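Local coordinates for protein CalS13 (Micromonospora echinospora, PDB 4ZAS) that probably transfers an amino group to a nucleotide-linked sugar using pyridoxal phosphate, and binds dTDP-4-keto-6-deoxyglucose, at residues Thr112-Glu117 with Val133-Ala138; Ser353-Ala358 with Gly371-Ala376. All coordinates share one frame; numbering follows the deposited sequence.

Contact 1 (Thr112-Glu117 with Val133-Ala138). With T46 (dTDP-4-keto-6-deoxyglucose), chain H.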
loop_
_atom_site.group_PDB
_atom_site.type_symbol
_atom_site.label_atom_id
_atom_site.label_comp_id
_atom_site.label_asym_id
_atom_site.label_seq_id
_atom_site.Cartn_x
_atom_site.Cartn_y
_atom_site.Cartn_z
ATOM N N THR A 112 19.500 4.532 -10.072
ATOM C CA THR A 112 20.518 5.187 -9.267
ATOM C C THR A 112 20.427 4.750 -7.820
ATOM O O THR A 112 19.338 4.546 -7.300
ATOM C CB THR A 112 20.417 6.704 -9.348
ATOM O OG1 THR A 112 21.229 7.266 -8.306
ATOM C CG2 THR A 112 18.989 7.132 -9.138
ATOM N N PRO A 113 21.584 4.558 -7.176
ATOM C CA PRO A 113 21.614 4.166 -5.765
ATOM C C PRO A 113 21.528 5.355 -4.808
ATOM O O PRO A 113 21.257 5.158 -3.612
ATOM C CB PRO A 113 22.960 3.438 -5.632
ATOM C CG PRO A 113 23.771 3.950 -6.704
ATOM C CD PRO A 113 22.890 4.406 -7.821
ATOM N N LEU A 114 21.723 6.566 -5.329
ATOM C CA LEU A 114 21.601 7.771 -4.511
ATOM C C LEU A 114 20.156 8.245 -4.529
ATOM O O LEU A 114 19.746 9.073 -5.357
ATOM C CB LEU A 114 22.555 8.868 -5.005
ATOM C CG LEU A 114 22.579 10.171 -4.200
ATOM C CD1 LEU A 114 22.689 9.834 -2.755
ATOM C CD2 LEU A 114 23.777 11.021 -4.612
ATOM N N THR A 115 19.394 7.724 -3.579
ATOM C CA THR A 115 17.965 7.969 -3.537
ATOM C C THR A 115 17.394 7.270 -2.324
ATOM O O THR A 115 18.115 6.556 -1.619
ATOM C CB THR A 115 17.258 7.452 -4.835
ATOM O OG1 THR A 115 15.862 7.786 -4.823
ATOM C CG2 THR A 115 17.430 5.948 -4.972
ATOM N N PHE A 116 16.107 7.495 -2.072
ATOM C CA PHE A 116 15.380 6.754 -1.042
ATOM C C PHE A 116 15.203 5.310 -1.493
ATOM O O PHE A 116 14.980 5.062 -2.689
ATOM C CB PHE A 116 14.018 7.400 -0.777
ATOM C CG PHE A 116 13.223 6.729 0.302
ATOM C CD1 PHE A 116 13.707 6.655 1.595
ATOM C CD2 PHE A 116 11.964 6.194 0.025
ATOM C CE1 PHE A 116 12.955 6.057 2.596
ATOM C CE2 PHE A 116 11.218 5.590 1.015
ATOM C CZ PHE A 116 11.708 5.535 2.303
ATOM N N GLU A 117 15.288 4.369 -0.559
ATOM C CA GLU A 117 15.127 2.949 -0.892
ATOM C C GLU A 117 13.780 2.629 -1.570
ATOM O O GLU A 117 13.688 1.690 -2.356
ATOM C CB GLU A 117 15.274 2.071 0.358
ATOM C CG GLU A 117 16.706 1.935 0.888
ATOM C CD GLU A 117 17.157 3.050 1.844
ATOM O OE1 GLU A 117 16.442 4.060 2.034
ATOM O OE2 GLU A 117 18.232 2.874 2.444
ATOM N N VAL A 133 23.544 2.406 -11.924
ATOM C CA VAL A 133 24.209 3.361 -12.762
ATOM C C VAL A 133 24.868 4.387 -11.845
ATOM O O VAL A 133 24.314 4.746 -10.799
ATOM C CB VAL A 133 23.236 3.984 -13.744
ATOM C CG1 VAL A 133 23.969 4.874 -14.709
ATOM C CG2 VAL A 133 22.548 2.891 -14.489
ATOM N N ASP A 134 26.066 4.828 -12.226
ATOM C CA ASP A 134 26.819 5.780 -11.418
ATOM C C ASP A 134 26.041 7.093 -11.344
ATOM O O ASP A 134 25.076 7.321 -12.073
ATOM C CB ASP A 134 28.233 5.990 -11.988
ATOM C CG ASP A 134 29.240 6.523 -10.945
ATOM O OD1 ASP A 134 28.866 6.697 -9.772
ATOM O OD2 ASP A 134 30.433 6.723 -11.293
ATOM N N VAL A 135 26.461 7.928 -10.414
ATOM C CA VAL A 135 25.860 9.216 -10.178
ATOM C C VAL A 135 26.792 10.297 -10.710
ATOM O O VAL A 135 28.017 10.188 -10.630
ATOM C CB VAL A 135 25.556 9.396 -8.675
ATOM C CG1 VAL A 135 25.244 10.822 -8.352
ATOM C CG2 VAL A 135 24.398 8.496 -8.269
ATOM N N ASP A 136 26.201 11.314 -11.310
ATOM C CA ASP A 136 26.915 12.521 -11.670
ATOM C C ASP A 136 27.118 13.391 -10.416
ATOM O O ASP A 136 26.158 13.897 -9.817
ATOM C CB ASP A 136 26.144 13.258 -12.761
ATOM C CG ASP A 136 26.736 14.602 -13.096
ATOM O OD1 ASP A 136 27.876 14.885 -12.690
ATOM O OD2 ASP A 136 26.056 15.364 -13.810
ATOM N N PRO A 137 28.381 13.550 -9.998
ATOM C CA PRO A 137 28.722 14.248 -8.748
ATOM C C PRO A 137 28.334 15.729 -8.716
ATOM O O PRO A 137 28.382 16.325 -7.645
ATOM C CB PRO A 137 30.244 14.075 -8.651
ATOM C CG PRO A 137 30.686 13.729 -10.004
ATOM C CD PRO A 137 29.567 12.985 -10.656
ATOM N N ALA A 138 27.972 16.312 -9.857
ATOM C CA ALA A 138 27.583 17.717 -9.897
ATOM C C ALA A 138 26.093 17.903 -9.641
ATOM O O ALA A 138 25.687 18.955 -9.147
ATOM C CB ALA A 138 27.962 18.345 -11.229
HETATM C C4 T46 H . 11.570 9.318 2.609
HETATM C C5 T46 H . 12.765 10.135 3.188
HETATM C C6 T46 H . 13.495 10.754 2.035
HETATM C C21 T46 H . 7.357 15.322 10.892
HETATM O O21 T46 H . 7.462 16.347 11.496
HETATM N N31 T46 H . 6.033 14.613 10.646
HETATM C C41 T46 H . 5.938 13.362 9.902
HETATM O O41 T46 H . 4.880 12.861 9.740
HETATM C C51 T46 H . 7.134 12.730 9.352
HETATM C C5A T46 H . 6.991 11.395 8.559
HETATM C C61 T46 H . 8.452 13.368 9.555
HETATM N N11 T46 H . 8.570 14.627 10.297
HETATM C C1, T46 H . 9.868 15.309 10.540
HETATM C C2, T46 H . 10.581 14.584 11.433
HETATM C C3, T46 H . 12.122 14.479 10.876
HETATM O O3, T46 H . 12.901 15.505 11.568
HETATM O O4, T46 H . 10.702 15.468 9.293
HETATM C C4, T46 H . 12.106 14.715 9.618
HETATM C C5, T46 H . 12.205 13.408 8.801
HETATM O O5, T46 H . 11.284 12.457 9.351
HETATM P P T46 H . 11.615 10.844 9.130
HETATM O O1P T46 H . 12.152 10.253 10.426
HETATM O O2P T46 H . 10.349 10.142 8.699
HETATM O OPP T46 H . 12.746 10.755 7.894
HETATM P P2 T46 H . 13.081 9.412 6.932
HETATM O O4P T46 H . 14.538 9.420 6.481
HETATM O O3P T46 H . 12.777 8.159 7.730
HETATM O O1 T46 H . 12.113 9.376 5.598
HETATM C C1 T46 H . 11.487 10.526 5.183
HETATM C C2 T46 H . 10.191 10.045 4.603
HETATM O O2 T46 H . 9.392 9.467 5.689
HETATM C C3 T46 H . 10.497 8.981 3.627
HETATM O O3 T46 H . 9.280 8.575 2.936
HETATM O O4 T46 H . 11.548 8.964 1.489
HETATM O O5 T46 H . 12.339 11.146 4.155
#
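T112 sets its hydroxyl anti to the backbone N (chi1 167°) and V135 sets CG2 anti to its carbonyl carbon, and these two choices bring OG1 of T112 against the CG2 methyl of V135, 3.4 Å away. The same oxygen accepts a hydrogen bond from the backbone N of L114 at 3.1 Å, closing an ST turn; it is thus bonded within its own loop and merely packed against the valine. L114 is the centre of an inverse gamma turn. Its CB lies on V135 CG2 at 3.8 Å and its CD2 meets V135 CG1 at 4.0 Å, the two side chains crossing at about a right angle, so both methyls of the valine are used. P113 brings CD to 3.3 Å from the carbonyl O of V133. No hydrogen bond joins the two segments. They follow strands 108-111 and 129-132, neighbouring parallel strands at one margin of the mixed seven-stranded sheet, and the contact packs together the loops leaving the C-terminal ends of this beta-alpha-beta unit, as in the large domain of fold type I pyridoxal phosphate enzymes. Further along the first loop, F116 holds CG anti to its backbone N (chi1 -178°), which carries the ring into the nucleotide-sugar pocket and against the ligand. The keto oxygen O4 of dTDP-4-keto-6-deoxyglucose sits over the centre of one face of the F116 ring, 2.9 Å from its plane, and W248 of the second subunit also meets this ring. A serine here would probably strip the sugar's O4 of the flat surface it rests on and leave W248 of the second subunit without its ring partner.

Contact 2 (Ser353-Ala358 with Gly371-Ala376)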
loop_
_atom_site.group_PDB
_atom_site.type_symbol
_atom_site.label_atom_id
_atom_site.label_comp_id
_atom_site.label_asym_id
_atom_site.label_seq_id
_atom_site.Cartn_x
_atom_site.Cartn_y
_atom_site.Cartn_z
ATOM N N SER A 353 19.515 9.480 3.026
ATOM C CA SER A 353 19.508 8.029 2.872
ATOM C C SER A 353 20.882 7.472 2.541
ATOM O O SER A 353 21.743 8.163 1.991
ATOM C CB SER A 353 18.489 7.608 1.808
ATOM O OG SER A 353 18.818 8.151 0.550
ATOM N N ARG A 354 21.090 6.212 2.896
ATOM C CA ARG A 354 22.340 5.531 2.563
ATOM C C ARG A 354 22.359 5.173 1.073
ATOM O O ARG A 354 21.297 4.889 0.491
ATOM C CB ARG A 354 22.506 4.272 3.410
ATOM C CG ARG A 354 23.853 3.586 3.275
ATOM C CD ARG A 354 23.833 2.261 3.984
ATOM N NE ARG A 354 25.155 1.675 4.149
ATOM C CZ ARG A 354 25.359 0.369 4.289
ATOM N NH1 ARG A 354 24.324 -0.468 4.254
ATOM N NH2 ARG A 354 26.591 -0.104 4.441
ATOM N N ARG A 355 23.542 5.210 0.456
ATOM C CA ARG A 355 23.677 4.752 -0.930
ATOM C C ARG A 355 23.102 3.337 -0.985
ATOM O O ARG A 355 23.582 2.446 -0.283
ATOM C CB ARG A 355 25.147 4.803 -1.406
ATOM C CG ARG A 355 26.180 4.139 -0.478
ATOM C CD ARG A 355 27.597 4.359 -0.975
ATOM N NE ARG A 355 27.808 3.835 -2.323
ATOM C CZ ARG A 355 28.920 4.020 -3.042
ATOM N NH1 ARG A 355 29.922 4.743 -2.553
ATOM N NH2 ARG A 355 29.024 3.499 -4.263
ATOM N N ASN A 356 22.066 3.131 -1.788
ATOM C CA ASN A 356 21.315 1.864 -1.694
ATOM C C ASN A 356 22.178 0.671 -2.071
ATOM O O ASN A 356 21.932 -0.441 -1.622
ATOM C CB ASN A 356 20.056 1.865 -2.577
ATOM C CG ASN A 356 19.023 2.905 -2.162
ATOM O OD1 ASN A 356 17.978 3.035 -2.805
ATOM N ND2 ASN A 356 19.305 3.650 -1.111
ATOM N N ASP A 357 23.201 0.908 -2.882
ATOM C CA ASP A 357 24.031 -0.179 -3.371
ATOM C C ASP A 357 24.864 -0.829 -2.271
ATOM O O ASP A 357 25.438 -1.895 -2.480
ATOM C CB ASP A 357 24.941 0.308 -4.512
ATOM C CG ASP A 357 25.951 1.330 -4.060
ATOM O OD1 ASP A 357 25.560 2.272 -3.329
ATOM O OD2 ASP A 357 27.137 1.180 -4.433
ATOM N N ALA A 358 24.945 -0.201 -1.102
ATOM C CA ALA A 358 25.785 -0.741 -0.028
ATOM C C ALA A 358 25.012 -1.702 0.875
ATOM O O ALA A 358 25.598 -2.389 1.709
ATOM C CB ALA A 358 26.395 0.388 0.812
ATOM N N GLY A 371 31.995 7.879 -9.375
ATOM C CA GLY A 371 31.333 9.153 -9.206
ATOM C C GLY A 371 30.597 9.208 -7.880
ATOM O O GLY A 371 30.705 10.197 -7.152
ATOM N N LEU A 372 29.864 8.142 -7.554
ATOM C CA LEU A 372 29.128 8.088 -6.294
ATOM C C LEU A 372 30.107 8.065 -5.147
ATOM O O LEU A 372 29.910 8.750 -4.150
ATOM C CB LEU A 372 28.179 6.879 -6.234
ATOM C CG LEU A 372 27.372 6.742 -4.932
ATOM C CD1 LEU A 372 26.499 7.956 -4.630
ATOM C CD2 LEU A 372 26.493 5.506 -5.010
ATOM N N ASP A 373 31.181 7.300 -5.306
ATOM C CA ASP A 373 32.250 7.243 -4.306
ATOM C C ASP A 373 32.774 8.652 -3.998
ATOM O O ASP A 373 33.095 8.970 -2.859
ATOM C CB ASP A 373 33.383 6.335 -4.804
ATOM C CG ASP A 373 32.994 4.852 -4.813
ATOM O OD1 ASP A 373 32.016 4.469 -4.132
ATOM O OD2 ASP A 373 33.645 4.068 -5.535
ATOM N N ARG A 374 32.839 9.493 -5.027
ATOM C CA ARG A 374 33.408 10.826 -4.903
ATOM C C ARG A 374 32.511 11.798 -4.103
ATOM O O ARG A 374 33.017 12.804 -3.585
ATOM C CB ARG A 374 33.705 11.387 -6.304
ATOM C CG ARG A 374 34.785 12.441 -6.315
ATOM C CD ARG A 374 35.996 11.805 -5.646
ATOM N NE ARG A 374 37.190 12.642 -5.585
ATOM C CZ ARG A 374 38.150 12.467 -4.679
ATOM N NH1 ARG A 374 38.009 11.511 -3.766
ATOM N NH2 ARG A 374 39.233 13.245 -4.662
ATOM N N VAL A 375 31.208 11.507 -3.980
ATOM C CA VAL A 375 30.309 12.397 -3.218
ATOM C C VAL A 375 29.615 11.790 -1.977
ATOM O O VAL A 375 29.124 12.536 -1.126
ATOM C CB VAL A 375 29.213 12.994 -4.124
ATOM C CG1 VAL A 375 29.829 13.829 -5.197
ATOM C CG2 VAL A 375 28.346 11.912 -4.704
ATOM N N ALA A 376 29.579 10.465 -1.866
ATOM C CA ALA A 376 28.764 9.795 -0.841
ATOM C C ALA A 376 29.056 10.267 0.581
ATOM O O ALA A 376 28.127 10.459 1.361
ATOM C CB ALA A 376 28.940 8.292 -0.929
#
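R355 reaches across to D373 on helix 370-375 and donates through NH1 to its OD1 at 2.6 Å, a salt bridge lying close to the guanidinium plane. OD1 receives this proton nearly in line with its C-O bond, and the two flat groups are turned 46° apart. NH2 of R355 adds a weak second bond to D373 OD1 at 3.1 Å, so that oxygen takes two N-H groups. D357 takes the NE/NH2 edge, gripped side-on: NE gives an almost straight bond (173°) to the syn lone pair of D357 OD1 at 2.9 Å, while NH2, shared between the two carboxylates, donates to D357 OD2 at 3.0 Å, tilted from the guanidinium plane. CG of R355 lies between the backbone N and the carbonyl carbon (chi1 50°), and the bend further out at chi3 turns the group between the two acids. One face is covered by L372, whose CD2 stands 3.0 Å above the plane, offset toward the rim. Backbone acceptors are served locally: R355 O by A358 N in the 3-10 turn, L372 O by both V375 N and A376 N. R354 instead makes a salt bridge to D263 of the second subunit. With D357 OD2 and D373 OD1 5.9 Å apart, the guanidinium between them would probably offset their mutual repulsion and favour both acids staying ionised.

Contact 1 closes before contact 2 opens along the chain, yet their centres are 7 Å apart and they meet directly. OD2 of D134 probably hydrogen-bonds to N of G371 at 2.7 Å, with its OD1 bonded to N of L372, so an acid of contact 1 meets the start of the helix used by contact 2. On the pocket side, O of T115 probably pairs with OG of S353 at 2.8 Å, tying 112-117 to 353-358. Contact 1 touches the sugar nucleotide through F116, whereas the side chain of R355 is about 14 Å from it. Both contacts also reach the second subunit, where Y262 bonds to E117 and to R354.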